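Local coordinates for TATA-box-binding protein (Methanococcus jannaschii, PDB 2Z8U) that probably binds the TATA box of archaeal promoters as a general transcription factor and so helps start transcription by RNA polymerase, at residues S21-I24 and G25-I28. Residues are numbered along the deposited sequence; the frame is centred on the assembly and turned at random.
Sequences STKI and GDNI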
loop_
_atom_site.group_PDB
_atom_site.type_symbol
_atom_site.label_atom_id
_atom_site.label_comp_id
_atom_site.label_asym_id
_atom_site.label_seq_id
_atom_site.Cartn_x
_atom_site.Cartn_y
_atom_site.Cartn_z
ATOM N N SER B 21 -32.061 9.462 -7.910
ATOM C CA SER B 21 -32.443 9.360 -6.500
ATOM C C SER B 21 -33.428 10.445 -6.138
ATOM O O SER B 21 -33.499 11.491 -6.801
ATOM C CB SER B 21 -31.217 9.499 -5.571
ATOM O OG SER B 21 -30.562 10.735 -5.827
ATOM N N THR B 22 -34.186 10.202 -5.066
ATOM C CA THR B 22 -35.006 11.228 -4.489
ATOM C C THR B 22 -35.335 10.840 -3.044
ATOM O O THR B 22 -34.844 9.819 -2.543
ATOM C CB THR B 22 -36.289 11.491 -5.335
ATOM O OG1 THR B 22 -36.918 12.677 -4.860
ATOM C CG2 THR B 22 -37.285 10.326 -5.242
ATOM N N LYS B 23 -36.122 11.678 -2.379
ATOM C CA LYS B 23 -36.641 11.379 -1.067
ATOM C C LYS B 23 -38.158 11.553 -1.122
ATOM O O LYS B 23 -38.645 12.604 -1.524
ATOM C CB LYS B 23 -36.009 12.305 -0.026
ATOM C CG LYS B 23 -36.356 11.908 1.424
ATOM C CD LYS B 23 -35.409 12.598 2.409
ATOM C CE LYS B 23 -35.636 12.076 3.828
ATOM N NZ LYS B 23 -34.316 11.955 4.511
ATOM N N ILE B 24 -38.903 10.523 -0.742
ATOM C CA ILE B 24 -40.362 10.562 -0.874
ATOM C C ILE B 24 -41.122 10.756 0.465
ATOM O O ILE B 24 -42.346 10.831 0.486
ATOM C CB ILE B 24 -40.915 9.311 -1.690
ATOM C CG1 ILE B 24 -40.805 8.000 -0.885
ATOM C CG2 ILE B 24 -40.249 9.246 -3.101
ATOM C CD1 ILE B 24 -41.480 6.789 -1.571
ATOM N N GLY B 25 -40.388 10.829 1.569
ATOM C CA GLY B 25 -40.994 10.928 2.899
ATOM C C GLY B 25 -39.915 10.817 3.950
ATOM O O GLY B 25 -38.748 10.927 3.618
ATOM N N ASP B 26 -40.297 10.563 5.209
ATOM C CA ASP B 26 -39.394 10.739 6.371
ATOM C C ASP B 26 -39.106 9.509 7.248
ATOM O O ASP B 26 -38.058 9.453 7.919
ATOM C CB ASP B 26 -39.944 11.836 7.311
ATOM C CG ASP B 26 -40.097 13.205 6.621
ATOM O OD1 ASP B 26 -39.161 13.672 5.916
ATOM O OD2 ASP B 26 -41.167 13.835 6.827
ATOM N N ASN B 27 -40.054 8.585 7.318
ATOM C CA ASN B 27 -39.988 7.464 8.253
ATOM C C ASN B 27 -41.037 6.481 7.757
ATOM O O ASN B 27 -42.052 6.233 8.413
ATOM C CB ASN B 27 -40.255 7.952 9.699
ATOM C CG ASN B 27 -40.360 6.819 10.725
ATOM O OD1 ASN B 27 -39.723 5.767 10.605
ATOM N ND2 ASN B 27 -41.170 7.050 11.754
ATOM N N ILE B 28 -40.747 5.933 6.582
ATOM C CA ILE B 28 -41.689 5.174 5.770
ATOM C C ILE B 28 -41.821 3.760 6.321
ATOM O O ILE B 28 -40.822 3.086 6.581
ATOM C CB ILE B 28 -41.210 5.080 4.282
ATOM C CG1 ILE B 28 -40.711 6.441 3.737
ATOM C CG2 ILE B 28 -42.295 4.425 3.395
ATOM C CD1 ILE B 28 -41.683 7.211 2.835
#
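Gly25 is covered by the two residues before it, Lys23 and Ile24, whose side chains leave on different sides of the chain: Lys23 runs alongside the Gly25 carbonyl on the exposed surface, while Ile24 is turned into the core, where its CG1 meets Ile28. The backbone is extended at Gly25, and its carbonyl oxygen lies against the lysine methylenes. With CG anti to the backbone N (chi1 -171°), the lysine is extended as far as CE. Lys23 CG lies 3.4 Å from Gly25 O, and Lys23 CE comes to 3.3 Å from the same oxygen, so the aliphatic part of the chain rests against the peptide without a hydrogen bond. Beyond CE the chain bends, which takes the ammonium group away from the carbonyl. That group stays near the carboxylate of Asp26 but does not pair with it: Lys23 NZ and Asp26 OD1 are 5.3 Å apart, at most a weak electrostatic attraction at an exposed edge.

On the buried side, the chi1 of 71° sets Ile24 CG1 between the backbone N and the carbonyl carbon, 3.8 Å from Gly25 N. This buried nitrogen has no hydrogen-bond partner in the model, whereas the backbone of Ile24 bonds to Gly67 and Ile99 and that of Ile28 to Arg65. Ile24 CG1 and Ile28 CD1 touch at 3.9 Å, the two side chains crossing at about a right angle. Ile24 also packs on Val69 of strand 68-72 and on Ile88 and Leu91 of helix 77-94, so this small apolar contact belongs to the layer between sheet and helix. Together the residues form the connection in the first TBP repeat that leaves strand 14-23 of the curved antiparallel sheet and leads into helix 30-36, part of the saddle-shaped TBP fold.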